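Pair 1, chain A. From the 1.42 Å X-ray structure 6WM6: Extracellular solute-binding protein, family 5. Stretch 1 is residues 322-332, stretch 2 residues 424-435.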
# COMPACT_ATOMS: atom_id res chain seq x y z
N ALA A 322 -30.60 -5.70 -1.10
CA ALA A 322 -31.39 -4.68 -1.78
C ALA A 322 -31.08 -3.28 -1.25
O ALA A 322 -31.03 -2.32 -2.02
CB ALA A 322 -32.88 -4.99 -1.64
N LEU A 323 -30.90 -3.15 0.06
CA LEU A 323 -30.56 -1.84 0.62
C LEU A 323 -29.17 -1.43 0.16
O LEU A 323 -28.95 -0.26 -0.18
CB LEU A 323 -30.69 -1.84 2.14
CG LEU A 323 -30.42 -0.51 2.81
CD1 LEU A 323 -31.38 0.57 2.32
CD2 LEU A 323 -30.51 -0.63 4.34
N ARG A 324 -28.23 -2.38 0.12
CA ARG A 324 -26.89 -2.07 -0.39
C ARG A 324 -26.95 -1.55 -1.81
O ARG A 324 -26.38 -0.49 -2.13
CB ARG A 324 -25.99 -3.31 -0.33
CG ARG A 324 -25.77 -3.81 1.08
CD ARG A 324 -24.55 -4.74 1.19
NE ARG A 324 -24.53 -5.96 0.37
CZ ARG A 324 -25.06 -7.12 0.74
NH1 ARG A 324 -25.73 -7.22 1.88
NH2 ARG A 324 -24.92 -8.17 -0.04
N LYS A 325 -27.66 -2.27 -2.69
CA LYS A 325 -27.72 -1.86 -4.08
C LYS A 325 -28.43 -0.53 -4.25
O LYS A 325 -28.03 0.30 -5.08
CB LYS A 325 -28.35 -2.95 -4.94
CG LYS A 325 -27.47 -4.18 -5.03
CD LYS A 325 -28.02 -5.26 -5.93
CE LYS A 325 -26.98 -6.37 -6.01
NZ LYS A 325 -27.35 -7.48 -6.92
N ALA A 326 -29.47 -0.28 -3.45
CA ALA A 326 -30.17 0.99 -3.56
C ALA A 326 -29.27 2.15 -3.14
O ALA A 326 -29.20 3.18 -3.83
CB ALA A 326 -31.43 0.97 -2.70
N VAL A 327 -28.55 1.99 -2.03
CA VAL A 327 -27.62 3.03 -1.59
C VAL A 327 -26.57 3.30 -2.66
O VAL A 327 -26.29 4.46 -3.00
CB VAL A 327 -27.00 2.65 -0.23
CG1 VAL A 327 -25.73 3.46 0.06
CG2 VAL A 327 -28.05 2.81 0.87
N LEU A 328 -25.98 2.24 -3.20
CA LEU A 328 -24.91 2.44 -4.19
C LEU A 328 -25.44 3.08 -5.46
O LEU A 328 -24.74 3.88 -6.09
CB LEU A 328 -24.20 1.14 -4.51
CG LEU A 328 -23.48 0.45 -3.34
CD1 LEU A 328 -22.64 -0.70 -3.86
CD2 LEU A 328 -22.67 1.45 -2.56
N THR A 329 -26.68 2.78 -5.84
CA THR A 329 -27.27 3.37 -7.04
C THR A 329 -27.57 4.85 -6.84
O THR A 329 -27.40 5.66 -7.77
CB THR A 329 -28.53 2.58 -7.39
OG1 THR A 329 -28.18 1.23 -7.68
CG2 THR A 329 -29.26 3.16 -8.61
N ALA A 330 -28.00 5.24 -5.64
CA ALA A 330 -28.30 6.63 -5.35
C ALA A 330 -27.05 7.49 -5.24
O ALA A 330 -27.10 8.71 -5.51
CB ALA A 330 -29.08 6.71 -4.03
N ILE A 331 -25.92 6.92 -4.84
CA ILE A 331 -24.69 7.71 -4.76
C ILE A 331 -24.34 8.23 -6.14
O ILE A 331 -24.36 7.49 -7.14
CB ILE A 331 -23.57 6.85 -4.14
CG1 ILE A 331 -23.84 6.65 -2.67
CG2 ILE A 331 -22.21 7.49 -4.38
CD1 ILE A 331 -22.92 5.65 -1.99
N ASP A 332 -24.00 9.52 -6.22
CA ASP A 332 -23.62 10.17 -7.48
C ASP A 332 -22.10 10.29 -7.49
O ASP A 332 -21.54 11.22 -6.91
CB ASP A 332 -24.27 11.55 -7.55
CG ASP A 332 -24.06 12.24 -8.89
OD1 ASP A 332 -23.08 11.93 -9.60
OD2 ASP A 332 -24.89 13.12 -9.22
N LEU A 424 -21.33 14.19 1.60
CA LEU A 424 -22.00 14.10 0.31
C LEU A 424 -22.85 12.85 0.19
O LEU A 424 -23.98 12.90 -0.32
CB LEU A 424 -20.94 14.13 -0.80
CG LEU A 424 -20.26 15.50 -0.95
CD1 LEU A 424 -19.02 15.41 -1.81
CD2 LEU A 424 -21.27 16.49 -1.53
N ILE A 425 -22.34 11.72 0.67
CA ILE A 425 -23.08 10.46 0.60
C ILE A 425 -24.35 10.54 1.44
O ILE A 425 -25.41 10.06 1.02
CB ILE A 425 -22.17 9.28 1.02
CG1 ILE A 425 -21.13 9.05 -0.09
CG2 ILE A 425 -22.99 8.04 1.29
CD1 ILE A 425 -19.95 8.21 0.35
N THR A 426 -24.26 11.15 2.62
CA THR A 426 -25.45 11.40 3.42
C THR A 426 -26.52 12.12 2.62
O THR A 426 -27.70 11.75 2.66
CB THR A 426 -25.06 12.21 4.65
OG1 THR A 426 -24.21 11.41 5.49
CG2 THR A 426 -26.30 12.64 5.44
N GLY A 427 -26.12 13.14 1.86
CA GLY A 427 -27.08 13.88 1.06
C GLY A 427 -27.65 13.08 -0.10
O GLY A 427 -28.83 13.22 -0.43
N TYR A 428 -26.83 12.23 -0.72
CA TYR A 428 -27.34 11.44 -1.84
C TYR A 428 -28.43 10.46 -1.41
O TYR A 428 -29.34 10.15 -2.20
CB TYR A 428 -26.23 10.63 -2.52
CG TYR A 428 -25.06 11.43 -3.04
CD1 TYR A 428 -25.23 12.69 -3.61
CD2 TYR A 428 -23.77 10.93 -2.95
CE1 TYR A 428 -24.14 13.41 -4.07
CE2 TYR A 428 -22.70 11.63 -3.41
CZ TYR A 428 -22.87 12.87 -3.96
OH TYR A 428 -21.78 13.57 -4.40
N ILE A 429 -28.33 9.91 -0.20
CA ILE A 429 -29.27 8.89 0.25
C ILE A 429 -30.43 9.45 1.06
O ILE A 429 -31.37 8.70 1.36
CB ILE A 429 -28.58 7.73 1.00
CG1 ILE A 429 -28.00 8.19 2.33
CG2 ILE A 429 -27.48 7.15 0.11
CD1 ILE A 429 -27.44 7.04 3.15
N ALA A 430 -30.39 10.73 1.41
CA ALA A 430 -31.50 11.31 2.15
C ALA A 430 -32.82 11.18 1.40
O ALA A 430 -33.84 10.90 2.06
CB ALA A 430 -31.19 12.78 2.49
N PRO A 431 -32.88 11.33 0.08
CA PRO A 431 -34.16 11.13 -0.63
C PRO A 431 -34.72 9.72 -0.53
O PRO A 431 -35.91 9.51 -0.82
CB PRO A 431 -33.83 11.50 -2.08
CG PRO A 431 -32.65 12.40 -1.98
CD PRO A 431 -31.85 11.93 -0.80
N LEU A 432 -33.91 8.73 -0.16
CA LEU A 432 -34.41 7.38 0.06
C LEU A 432 -35.08 7.23 1.42
O LEU A 432 -35.59 6.14 1.72
CB LEU A 432 -33.27 6.37 -0.04
CG LEU A 432 -32.45 6.40 -1.33
CD1 LEU A 432 -31.41 5.27 -1.31
CD2 LEU A 432 -33.34 6.30 -2.57
N GLY A 433 -35.10 8.28 2.24
CA GLY A 433 -35.62 8.17 3.58
C GLY A 433 -34.64 7.65 4.59
O GLY A 433 -35.04 7.17 5.65
N LEU A 434 -33.34 7.71 4.29
CA LEU A 434 -32.29 7.25 5.18
C LEU A 434 -31.57 8.42 5.82
O LEU A 434 -31.41 9.49 5.22
CB LEU A 434 -31.26 6.43 4.38
CG LEU A 434 -31.83 5.11 3.83
CD1 LEU A 434 -30.85 4.52 2.81
CD2 LEU A 434 -32.07 4.13 4.96
N LYS A 435 -31.16 8.21 7.07
CA LYS A 435 -30.36 9.17 7.82
C LYS A 435 -29.02 8.53 8.15
O LYS A 435 -28.89 7.30 8.14
CB LYS A 435 -31.05 9.58 9.11
CG LYS A 435 -32.39 10.26 8.93
CD LYS A 435 -33.15 10.33 10.25
CE LYS A 435 -34.59 10.77 10.05
NZ LYS A 435 -35.46 10.44 11.21
O HOH W 1 -28.80 10.70 -5.21

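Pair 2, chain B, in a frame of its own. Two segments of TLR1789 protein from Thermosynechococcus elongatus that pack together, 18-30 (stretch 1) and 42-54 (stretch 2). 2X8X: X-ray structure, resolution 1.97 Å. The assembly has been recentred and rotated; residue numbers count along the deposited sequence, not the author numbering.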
# COMPACT_ATOMS: atom_id res chain seq x y z
N GLU B 18 -24.32 -13.67 6.88
CA GLU B 18 -23.11 -13.48 7.66
C GLU B 18 -22.90 -12.01 8.13
O GLU B 18 -22.64 -11.73 9.32
CB GLU B 18 -21.92 -14.00 6.84
N LEU B 19 -23.10 -11.07 7.22
CA LEU B 19 -22.88 -9.64 7.48
C LEU B 19 -24.02 -8.92 8.15
O LEU B 19 -23.84 -7.86 8.73
CB LEU B 19 -22.62 -8.89 6.18
CG LEU B 19 -21.25 -8.99 5.55
CD1 LEU B 19 -21.25 -8.11 4.26
CD2 LEU B 19 -20.07 -8.70 6.55
N GLU B 20 -25.22 -9.45 8.00
CA GLU B 20 -26.40 -8.75 8.45
C GLU B 20 -26.49 -8.75 9.97
O GLU B 20 -26.92 -7.77 10.58
CB GLU B 20 -27.67 -9.37 7.82
CG GLU B 20 -28.92 -8.58 8.17
CD GLU B 20 -30.17 -9.23 7.67
OE1 GLU B 20 -30.09 -10.08 6.74
OE2 GLU B 20 -31.24 -8.89 8.22
N GLN B 21 -26.05 -9.82 10.61
CA GLN B 21 -25.94 -9.82 12.08
C GLN B 21 -24.92 -8.76 12.54
O GLN B 21 -25.15 -8.02 13.50
CB GLN B 21 -25.60 -11.21 12.61
CG GLN B 21 -26.83 -12.21 12.62
CD GLN B 21 -26.71 -13.30 11.53
OE1 GLN B 21 -25.80 -13.25 10.68
NE2 GLN B 21 -27.61 -14.30 11.56
N LEU B 22 -23.81 -8.64 11.80
CA LEU B 22 -22.80 -7.61 12.09
C LEU B 22 -23.33 -6.18 12.10
O LEU B 22 -22.97 -5.43 13.00
CB LEU B 22 -21.62 -7.71 11.12
CG LEU B 22 -20.52 -6.67 11.32
CD1 LEU B 22 -19.63 -7.01 12.58
CD2 LEU B 22 -19.73 -6.56 10.02
N VAL B 23 -24.14 -5.81 11.09
CA VAL B 23 -24.80 -4.53 11.01
C VAL B 23 -25.66 -4.29 12.25
O VAL B 23 -25.58 -3.22 12.88
CB VAL B 23 -25.68 -4.42 9.71
CG1 VAL B 23 -26.46 -3.07 9.65
CG2 VAL B 23 -24.80 -4.55 8.47
N TYR B 24 -26.47 -5.28 12.63
CA TYR B 24 -27.28 -5.12 13.84
C TYR B 24 -26.44 -4.94 15.09
O TYR B 24 -26.82 -4.21 15.97
CB TYR B 24 -28.21 -6.29 14.07
CG TYR B 24 -29.45 -6.21 13.24
CD1 TYR B 24 -30.36 -5.15 13.43
CD2 TYR B 24 -29.74 -7.17 12.28
CE1 TYR B 24 -31.52 -5.06 12.65
CE2 TYR B 24 -30.90 -7.10 11.51
CZ TYR B 24 -31.77 -6.04 11.70
OH TYR B 24 -32.89 -5.96 10.92
N GLN B 25 -25.32 -5.64 15.16
CA GLN B 25 -24.39 -5.62 16.29
C GLN B 25 -23.79 -4.22 16.45
O GLN B 25 -23.60 -3.77 17.53
CB GLN B 25 -23.32 -6.66 15.95
CG GLN B 25 -22.24 -7.09 16.96
CD GLN B 25 -21.62 -8.50 16.59
OE1 GLN B 25 -21.42 -8.82 15.40
NE2 GLN B 25 -21.32 -9.33 17.61
N VAL B 26 -23.50 -3.51 15.35
CA VAL B 26 -22.69 -2.27 15.45
C VAL B 26 -23.54 -0.99 15.56
O VAL B 26 -23.06 0.03 15.97
CB VAL B 26 -21.66 -2.14 14.28
CG1 VAL B 26 -20.79 -3.39 14.14
CG2 VAL B 26 -22.34 -1.94 13.00
N ILE B 27 -24.79 -1.04 15.19
CA ILE B 27 -25.64 0.17 15.27
C ILE B 27 -26.24 0.28 16.67
O ILE B 27 -26.29 -0.71 17.41
CB ILE B 27 -26.78 0.17 14.21
CG1 ILE B 27 -27.80 -0.92 14.56
CG2 ILE B 27 -26.15 0.14 12.75
CD1 ILE B 27 -28.85 -1.29 13.48
N SER B 28 -26.66 1.48 17.06
CA SER B 28 -27.29 1.58 18.35
C SER B 28 -28.80 1.70 18.20
O SER B 28 -29.51 1.54 19.17
CB SER B 28 -26.71 2.75 19.16
OG SER B 28 -26.88 3.96 18.41
N THR B 29 -29.28 2.02 17.00
CA THR B 29 -30.72 2.21 16.79
C THR B 29 -31.43 0.85 16.77
O THR B 29 -31.08 -0.07 15.99
CB THR B 29 -31.03 3.07 15.51
OG1 THR B 29 -30.27 4.31 15.56
CG2 THR B 29 -32.52 3.41 15.48
N ARG B 30 -32.40 0.74 17.68
CA ARG B 30 -33.25 -0.43 17.89
C ARG B 30 -34.73 -0.04 17.78
O ARG B 30 -35.07 1.13 17.93
CB ARG B 30 -33.05 -1.03 19.32
CG ARG B 30 -31.58 -1.30 19.80
CD ARG B 30 -30.96 -2.53 19.11
NE ARG B 30 -29.50 -2.59 19.26
CZ ARG B 30 -28.64 -3.03 18.33
NH1 ARG B 30 -29.08 -3.44 17.12
NH2 ARG B 30 -27.31 -3.04 18.60
N GLN B 42 -24.13 8.68 12.87
CA GLN B 42 -23.15 7.86 13.61
C GLN B 42 -23.31 6.39 13.38
O GLN B 42 -22.30 5.71 13.28
CB GLN B 42 -23.17 8.11 15.13
CG GLN B 42 -22.82 9.56 15.54
CD GLN B 42 -23.43 10.04 16.94
OE1 GLN B 42 -24.11 9.28 17.68
NE2 GLN B 42 -23.17 11.31 17.28
N ASP B 43 -24.56 5.87 13.33
CA ASP B 43 -24.78 4.44 12.94
C ASP B 43 -24.25 4.08 11.54
O ASP B 43 -23.66 3.00 11.35
CB ASP B 43 -26.27 3.99 13.04
CG ASP B 43 -26.78 3.87 14.50
OD1 ASP B 43 -25.99 3.66 15.49
OD2 ASP B 43 -28.02 3.97 14.67
N THR B 44 -24.45 4.95 10.56
CA THR B 44 -23.90 4.66 9.23
C THR B 44 -22.34 4.74 9.26
O THR B 44 -21.66 3.95 8.58
CB THR B 44 -24.42 5.59 8.06
OG1 THR B 44 -23.83 6.90 8.15
CG2 THR B 44 -25.94 5.66 7.96
N ASN B 45 -21.81 5.68 10.03
CA ASN B 45 -20.33 5.70 10.25
C ASN B 45 -19.83 4.39 10.84
O ASN B 45 -18.85 3.83 10.39
CB ASN B 45 -19.92 6.77 11.22
CG ASN B 45 -20.16 8.15 10.74
OD1 ASN B 45 -20.13 9.09 11.55
ND2 ASN B 45 -20.35 8.32 9.46
N ALA B 46 -20.48 3.89 11.90
CA ALA B 46 -20.07 2.60 12.52
C ALA B 46 -20.13 1.41 11.59
O ALA B 46 -19.27 0.54 11.64
CB ALA B 46 -20.90 2.31 13.81
N ILE B 47 -21.17 1.35 10.78
CA ILE B 47 -21.26 0.30 9.79
C ILE B 47 -20.18 0.43 8.75
O ILE B 47 -19.54 -0.57 8.32
CB ILE B 47 -22.65 0.35 9.10
CG1 ILE B 47 -23.78 0.08 10.12
CG2 ILE B 47 -22.68 -0.67 8.01
CD1 ILE B 47 -25.20 0.48 9.60
N PHE B 48 -19.95 1.65 8.30
CA PHE B 48 -18.88 1.82 7.33
C PHE B 48 -17.51 1.44 7.92
O PHE B 48 -16.69 0.82 7.21
CB PHE B 48 -18.89 3.24 6.77
CG PHE B 48 -18.14 3.37 5.49
CD1 PHE B 48 -18.78 3.11 4.27
CD2 PHE B 48 -16.83 3.77 5.49
CE1 PHE B 48 -18.05 3.23 3.06
CE2 PHE B 48 -16.05 3.83 4.31
CZ PHE B 48 -16.72 3.60 3.06
N ALA B 49 -17.26 1.78 9.21
CA ALA B 49 -15.98 1.48 9.85
C ALA B 49 -15.70 -0.01 9.94
O ALA B 49 -14.56 -0.37 10.24
CB ALA B 49 -15.88 2.05 11.24
N THR B 50 -16.66 -0.87 9.66
CA THR B 50 -16.39 -2.33 9.76
C THR B 50 -15.48 -2.76 8.59
O THR B 50 -14.80 -3.75 8.69
CB THR B 50 -17.64 -3.18 9.70
OG1 THR B 50 -18.30 -2.94 8.44
CG2 THR B 50 -18.58 -2.93 10.98
N GLY B 51 -15.52 -1.99 7.48
CA GLY B 51 -14.64 -2.26 6.35
C GLY B 51 -15.23 -3.15 5.27
O GLY B 51 -14.58 -3.35 4.25
N PHE B 52 -16.46 -3.64 5.48
CA PHE B 52 -17.11 -4.51 4.48
C PHE B 52 -17.96 -3.81 3.42
O PHE B 52 -18.50 -4.47 2.51
CB PHE B 52 -18.04 -5.54 5.17
CG PHE B 52 -17.34 -6.55 6.03
CD1 PHE B 52 -16.67 -7.63 5.45
CD2 PHE B 52 -17.37 -6.42 7.43
CE1 PHE B 52 -16.01 -8.57 6.24
CE2 PHE B 52 -16.72 -7.36 8.26
CZ PHE B 52 -16.06 -8.46 7.66
N PHE B 53 -18.15 -2.49 3.52
CA PHE B 53 -19.22 -1.86 2.71
C PHE B 53 -18.73 -0.74 1.85
O PHE B 53 -18.01 0.14 2.33
CB PHE B 53 -20.38 -1.37 3.62
CG PHE B 53 -20.93 -2.47 4.49
CD1 PHE B 53 -21.82 -3.40 3.98
CD2 PHE B 53 -20.53 -2.59 5.81
CE1 PHE B 53 -22.31 -4.45 4.78
CE2 PHE B 53 -21.01 -3.62 6.61
CZ PHE B 53 -21.91 -4.53 6.12
N ALA B 54 -19.09 -0.79 0.57
CA ALA B 54 -18.76 0.32 -0.33
C ALA B 54 -19.62 1.55 -0.07
O ALA B 54 -19.21 2.68 -0.42
CB ALA B 54 -18.92 -0.13 -1.81
O HOH W 2 -23.45 3.05 16.50

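In both pairs a helix ends against a second helix that crosses it, close to perpendicular in pair 1 and more nearly antiparallel in pair 2, and the chain of stretch 2 then turns so that later residues also reach the first helix. The axes approach to 9.5 Å in pair 1 and 9.4 Å in pair 2, with 108° and 136° between their directions; 14 central residues superpose with an RMSD of 0.8 Å.

Three aliphatic positions are kept: Val327(A)/Val23(B), Ile429(A)/Ile47(B) and Ile331(A)/Ile27(B), the last two each being the first residue to leave helical angles. In pair 1 Val327(A) CG1 lies 4.1 Å from Ile429(A) CG2; in pair 2 Val23(B) CG1 lies 3.8 Å from Ile47(B) CD1. Valine suits the place because its two methyls let it touch both neighbours at once: CG2 of Val327(A) meets CD1 of Leu434(A) at 3.8 Å, and CG2 of Val23(B) meets CZ of Phe53(B) at 3.7 Å. Leu434(A) and Phe53(B) are themselves matched, so a leucine and a flat ring fill the same space, each also touching the matched leucine, Leu323(A) or Leu19(B).

Elsewhere bulk is distributed differently. Ala330(A) is small, and its CB rests 3.9 Å from CD1 of Leu432(A). At the matching positions Val26(B) is larger and Thr50(B) shorter: Val26(B) CG1 meets Thr50(B) CG2 at 3.9 Å. The threonine hydroxyl is satisfied within its own stretch, OG1 donating to Ile47(B) O at 2.7 Å. Likewise Ala326(A) is replaced by Leu22(B), whose CD2 reaches CD2 of Phe52(B) at 3.5 Å. That ring, which has no counterpart in pair 1, also receives CD2 of Leu19(B) over one face. Gly433(A) and Gly51(B) match as well; both have positive phi, where a CB would jam against the preceding carbonyl oxygen.

The contacts around the end of the first helix are made differently. Tyr428(A) matches Ala46(B), and both CB atoms rest near the matched carbonyl, Tyr428(A) CB 3.7 Å from Ala330(A) O and Ala46(B) CB 3.8 Å from Val26(B) O. What differs is the ring beyond, which alanine lacks: Ile331(A) CG2 is 4.0 Å from Tyr428(A) CD2, and Asp332(A) CB sits over the ring face, 4.1 Å from the centroid. A water bridges from the matched carbonyl in both pairs, donating to Ala330(A) O (2.6 Å) and Tyr428(A) O (3.1 Å), or to Val26(B) O (3.1 Å) and Asp43(B) OD1 (2.8 Å). Pair 1 has no direct hydrogen bond between its stretches, whereas in pair 2 Asp43(B) supplies a polar anchor: OD1 accepts from Ser28(B) N at 2.8 Å and Ser28(B) OG at 3.1 Å, while OD2 accepts from Thr29(B) N at 3.3 Å and, very short, Thr29(B) OG1 at 2.4 Å. The two carboxylate oxygens thus accept from two backbone amides and two hydroxyls of the loop just after the first helix.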